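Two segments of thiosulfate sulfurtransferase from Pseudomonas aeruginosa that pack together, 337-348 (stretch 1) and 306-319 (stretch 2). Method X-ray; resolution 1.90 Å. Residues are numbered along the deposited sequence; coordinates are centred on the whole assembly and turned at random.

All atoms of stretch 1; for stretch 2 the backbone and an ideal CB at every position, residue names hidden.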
# COMPACT_ATOMS: atom_id res chain seq x y z
N MSE A 337 11.93 -12.62 -8.62
CA MSE A 337 10.65 -13.22 -8.24
C MSE A 337 9.52 -12.20 -8.24
O MSE A 337 8.45 -12.45 -8.79
CB MSE A 337 10.74 -13.90 -6.87
CG MSE A 337 11.55 -15.20 -6.82
SE MSE A 337 11.13 -16.52 -8.20
CE MSE A 337 9.25 -16.83 -7.80
N SER A 338 9.76 -11.04 -7.63
CA SER A 338 8.74 -10.00 -7.58
C SER A 338 8.37 -9.53 -8.98
O SER A 338 7.19 -9.30 -9.28
CB SER A 338 9.23 -8.81 -6.74
OG SER A 338 9.43 -9.20 -5.39
N ALA A 339 9.38 -9.39 -9.84
CA ALA A 339 9.15 -8.96 -11.21
C ALA A 339 8.31 -9.99 -11.97
O ALA A 339 7.43 -9.63 -12.76
CB ALA A 339 10.49 -8.75 -11.92
N SER A 340 8.56 -11.28 -11.73
CA SER A 340 7.80 -12.31 -12.43
C SER A 340 6.30 -12.16 -12.13
O SER A 340 5.46 -12.37 -13.00
CB SER A 340 8.29 -13.72 -12.07
OG SER A 340 7.91 -14.12 -10.77
N TRP A 341 5.98 -11.80 -10.89
CA TRP A 341 4.58 -11.62 -10.51
C TRP A 341 3.99 -10.35 -11.12
O TRP A 341 2.86 -10.35 -11.61
CB TRP A 341 4.45 -11.61 -8.98
CG TRP A 341 4.66 -12.96 -8.37
CD1 TRP A 341 5.57 -13.30 -7.40
CD2 TRP A 341 3.98 -14.17 -8.73
NE1 TRP A 341 5.49 -14.65 -7.14
CE2 TRP A 341 4.53 -15.21 -7.94
CE3 TRP A 341 2.96 -14.48 -9.64
CZ2 TRP A 341 4.08 -16.54 -8.03
CZ3 TRP A 341 2.52 -15.80 -9.74
CH2 TRP A 341 3.08 -16.81 -8.94
N LEU A 342 4.75 -9.26 -11.10
CA LEU A 342 4.29 -8.00 -11.67
C LEU A 342 4.07 -8.16 -13.18
O LEU A 342 3.15 -7.57 -13.76
CB LEU A 342 5.32 -6.89 -11.38
CG LEU A 342 5.41 -6.50 -9.90
CD1 LEU A 342 6.70 -5.74 -9.62
CD2 LEU A 342 4.19 -5.67 -9.53
N ALA A 343 4.91 -8.96 -13.83
CA ALA A 343 4.79 -9.21 -15.26
C ALA A 343 3.48 -9.95 -15.54
O ALA A 343 2.76 -9.65 -16.50
CB ALA A 343 5.97 -10.04 -15.75
N GLN A 344 3.16 -10.92 -14.68
CA GLN A 344 1.94 -11.70 -14.83
C GLN A 344 0.71 -10.86 -14.55
O GLN A 344 -0.39 -11.18 -14.99
CB GLN A 344 2.01 -12.93 -13.92
CG GLN A 344 3.03 -13.96 -14.43
CD GLN A 344 3.30 -15.11 -13.47
OE1 GLN A 344 2.50 -16.03 -13.34
NE2 GLN A 344 4.44 -15.05 -12.81
N MSE A 345 0.90 -9.76 -13.83
CA MSE A 345 -0.20 -8.85 -13.55
C MSE A 345 -0.25 -7.77 -14.63
O MSE A 345 -0.87 -6.72 -14.46
CB MSE A 345 -0.04 -8.22 -12.16
CG MSE A 345 -0.41 -9.18 -11.03
SE MSE A 345 -0.56 -8.30 -9.30
CE MSE A 345 1.30 -8.08 -8.94
N GLY A 346 0.42 -8.06 -15.75
CA GLY A 346 0.43 -7.16 -16.90
C GLY A 346 1.36 -5.97 -16.92
O GLY A 346 1.27 -5.14 -17.82
N TRP A 347 2.27 -5.87 -15.95
CA TRP A 347 3.19 -4.74 -15.91
C TRP A 347 4.42 -4.93 -16.78
O TRP A 347 4.91 -6.05 -16.95
CB TRP A 347 3.67 -4.47 -14.48
CG TRP A 347 2.61 -3.99 -13.54
CD1 TRP A 347 1.86 -4.76 -12.70
CD2 TRP A 347 2.17 -2.65 -13.37
NE1 TRP A 347 0.97 -3.97 -12.01
CE2 TRP A 347 1.14 -2.66 -12.41
CE3 TRP A 347 2.54 -1.42 -13.95
CZ2 TRP A 347 0.47 -1.50 -12.00
CZ3 TRP A 347 1.88 -0.27 -13.55
CH2 TRP A 347 0.85 -0.32 -12.58
N GLN A 348 4.91 -3.82 -17.34
CA GLN A 348 6.15 -3.86 -18.10
C GLN A 348 7.14 -3.69 -16.96
O GLN A 348 7.15 -2.66 -16.28
CB GLN A 348 6.26 -2.70 -19.08
CG GLN A 348 7.68 -2.51 -19.62
CD GLN A 348 7.74 -1.57 -20.81
OE1 GLN A 348 6.96 -0.62 -20.91
NE2 GLN A 348 8.68 -1.83 -21.71
N UNK A 306 9.42 -3.28 -0.20
CA UNK A 306 9.70 -4.71 0.00
C UNK A 306 8.86 -5.54 -0.98
O UNK A 306 7.66 -5.32 -1.11
CB UNK A 306 9.41 -5.13 1.44
N UNK A 307 9.52 -6.46 -1.66
CA UNK A 307 8.87 -7.29 -2.67
C UNK A 307 7.48 -7.84 -2.42
O UNK A 307 6.58 -7.66 -3.24
CB UNK A 307 9.78 -8.49 -2.94
N UNK A 308 7.31 -8.54 -1.30
CA UNK A 308 6.02 -9.13 -0.98
C UNK A 308 4.89 -8.11 -0.95
O UNK A 308 3.79 -8.38 -1.43
CB UNK A 308 6.10 -9.84 0.37
N UNK A 309 5.17 -6.95 -0.38
CA UNK A 309 4.16 -5.90 -0.31
C UNK A 309 4.01 -5.14 -1.62
O UNK A 309 2.96 -4.55 -1.88
CB UNK A 309 4.51 -4.92 0.81
N UNK A 310 5.04 -5.13 -2.46
CA UNK A 310 4.94 -4.45 -3.75
C UNK A 310 3.94 -5.25 -4.59
O UNK A 310 3.12 -4.69 -5.32
CB UNK A 310 6.30 -4.34 -4.44
N UNK A 311 4.02 -6.57 -4.47
CA UNK A 311 3.13 -7.46 -5.20
C UNK A 311 1.71 -7.42 -4.62
O UNK A 311 0.74 -7.55 -5.36
CB UNK A 311 3.67 -8.89 -5.17
N UNK A 312 1.61 -7.22 -3.31
CA UNK A 312 0.31 -7.17 -2.62
C UNK A 312 -0.42 -5.82 -2.69
O UNK A 312 -1.64 -5.79 -2.80
CB UNK A 312 0.52 -7.53 -1.15
N UNK A 313 0.33 -4.72 -2.64
CA UNK A 313 -0.28 -3.39 -2.67
C UNK A 313 0.28 -2.56 -3.82
O UNK A 313 0.59 -1.38 -3.66
CB UNK A 313 -0.05 -2.67 -1.34
N UNK A 314 0.39 -3.18 -4.99
CA UNK A 314 0.95 -2.55 -6.18
C UNK A 314 0.42 -1.14 -6.49
O UNK A 314 1.18 -0.25 -6.86
CB UNK A 314 0.68 -3.45 -7.38
N UNK A 315 -0.89 -0.96 -6.34
CA UNK A 315 -1.52 0.33 -6.64
C UNK A 315 -1.15 1.49 -5.71
O UNK A 315 -1.41 2.65 -6.04
CB UNK A 315 -3.04 0.15 -6.61
N UNK A 316 -0.55 1.18 -4.56
CA UNK A 316 -0.14 2.23 -3.63
C UNK A 316 1.14 2.91 -4.12
O UNK A 316 1.44 4.04 -3.73
CB UNK A 316 0.07 1.65 -2.23
N UNK A 317 1.88 2.22 -4.98
CA UNK A 317 3.14 2.72 -5.51
C UNK A 317 3.07 3.01 -7.01
O UNK A 317 3.32 4.13 -7.45
CB UNK A 317 4.26 1.71 -5.23
N UNK A 318 2.73 1.98 -7.79
CA UNK A 318 2.61 2.12 -9.23
C UNK A 318 1.14 2.40 -9.54
O UNK A 318 0.41 1.51 -9.98
CB UNK A 318 3.11 0.87 -9.96
N UNK A 319 0.73 3.64 -9.31
CA UNK A 319 -0.65 4.06 -9.52
C UNK A 319 -0.98 4.36 -10.98
O UNK A 319 -2.15 4.45 -11.35
CB UNK A 319 -0.94 5.30 -8.67

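Helix 337-344 and the helix at 307-312 run almost parallel, 5° apart, with axes 9.6 Å apart at closest approach. Stretch 1 offers a small polar step at Ser 338, then an apolar run through Trp 341, Leu 342, Met 345 and Trp 347, and no charged side chain.

Position 306 directs its CA-to-CB bond away from stretch 1, and its phi/psi of -40/131 lies outside the helical region just before a helix begins. Proline suits such an N-cap, as would several polar residues; it is Pro 306, whose O accepts the backbone bond from position 310.

At 307 an ideal CA-to-CB bond points toward stretch 1, and an ideal CB would sit 2.6 Å from Ser 338 OG, a clash. With this backbone only glycine fits. Gly 307 lets Ser 338 OG come within 3.4 Å of its CA, and the CA atoms of the two residues are 5.6 Å apart.

Position 308 points away, with nothing of stretch 1 near, so the contact sets no demand; it is Gly 308. Position 309 is out of reach and equally free, and carries Gln 309.

Position 310 points toward stretch 1, but its CB is still 5.4 Å from Leu 342 CD1, so a medium or long apolar chain is needed to close the gap. Leucine, isoleucine or methionine could do so. Leu 310, with chi1 t and chi2 p, brings CD2 to 3.8 Å from Leu 342 CD1.

The CB of 311 points sideways, yet lies 4.5 Å from Met 345 CE and 4.7 Å from Trp 341 CB. That closeness favours a compact apolar residue: valine, alanine or perhaps isoleucine. Val 311 has the largest covered area in the contact, 81 Å². Both its methyls lie against Trp 341 CB, CG1 at 4.0 Å and CG2 at 4.1 Å; CG1 is also 3.9 Å from Met 345 CE, and CG2 4.0 Å from Ser 338 O.

Position 312 points away and 313 is out of reach; both could be polar, and they are Gln 312 and Glu 313. The latter, at phi/psi -123/44, is the first residue to leave the helix.

Position 314 faces a niche bounded by Leu 342 CD2, Met 345 CE and Trp 347 NE1, each 4.7 to 4.9 Å from its CB. A small branched residue suits it, valine or threonine, or alanine with less filling. Thr 314 sets CG2 3.8 Å from Leu 342 CD2 and 3.7 Å from Trp 347 NE1, while its OG1 donates to Leu 310 O at 2.7 Å, settling the hydroxyl within its own stretch.

Position 315 points sideways and 316 and 317 are out of reach, so this contact leaves all three free, polar or apolar; they are Asp 315, His 316 and Val 317.

At 318 the CB already lies 3.7 Å from Trp 347 CH2, which leaves little depth along that line and favours alanine, glycine or serine. Ala 318 meets the indole with its methyl, and its O lies 3.2 Å from Trp 347 CH2.

Position 319 points away, so stretch 1 allows most residues; it is Ser 319, whose OG donates to Asp 315 O at 2.7 Å.

Stretch 2, residues 306-319: PGGQLVQETDHVAS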
# COMPACT_ATOMS: atom_id res chain seq x y z
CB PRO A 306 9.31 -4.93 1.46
CG PRO A 306 9.74 -3.64 2.09
CD PRO A 306 9.25 -2.59 1.10
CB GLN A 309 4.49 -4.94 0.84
CG GLN A 309 4.29 -5.57 2.21
CD GLN A 309 2.92 -6.21 2.36
OE1 GLN A 309 2.78 -7.44 2.28
NE2 GLN A 309 1.90 -5.38 2.57
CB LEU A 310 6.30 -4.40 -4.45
CG LEU A 310 6.31 -3.83 -5.88
CD1 LEU A 310 5.78 -2.41 -5.89
CD2 LEU A 310 7.74 -3.87 -6.42
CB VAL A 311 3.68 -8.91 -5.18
CG1 VAL A 311 2.68 -9.87 -5.82
CG2 VAL A 311 5.01 -8.96 -5.95
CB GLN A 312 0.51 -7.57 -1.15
CG GLN A 312 -0.74 -7.48 -0.27
CD GLN A 312 -1.77 -8.56 -0.57
OE1 GLN A 312 -1.50 -9.52 -1.31
NE2 GLN A 312 -2.96 -8.42 0.01
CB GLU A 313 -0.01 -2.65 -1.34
CG GLU A 313 -0.29 -3.47 -0.08
CD GLU A 313 -0.03 -2.69 1.20
OE1 GLU A 313 0.93 -1.89 1.23
OE2 GLU A 313 -0.79 -2.88 2.18
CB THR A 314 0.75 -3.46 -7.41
OG1 THR A 314 1.04 -4.82 -7.05
CG2 THR A 314 1.67 -3.04 -8.54
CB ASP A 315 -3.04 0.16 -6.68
CG ASP A 315 -3.60 -0.36 -5.38
OD1 ASP A 315 -3.28 -1.51 -5.00
OD2 ASP A 315 -4.35 0.39 -4.72
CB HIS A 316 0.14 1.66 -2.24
CG HIS A 316 -1.09 1.26 -1.48
ND1 HIS A 316 -1.07 0.96 -0.13
CD2 HIS A 316 -2.38 1.11 -1.87
CE1 HIS A 316 -2.28 0.64 0.27
NE2 HIS A 316 -3.10 0.72 -0.77
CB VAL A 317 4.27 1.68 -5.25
CG1 VAL A 317 5.60 2.21 -5.76
CG2 VAL A 317 4.33 1.36 -3.76
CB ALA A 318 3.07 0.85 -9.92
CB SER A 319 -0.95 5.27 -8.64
OG SER A 319 -0.70 4.95 -7.28
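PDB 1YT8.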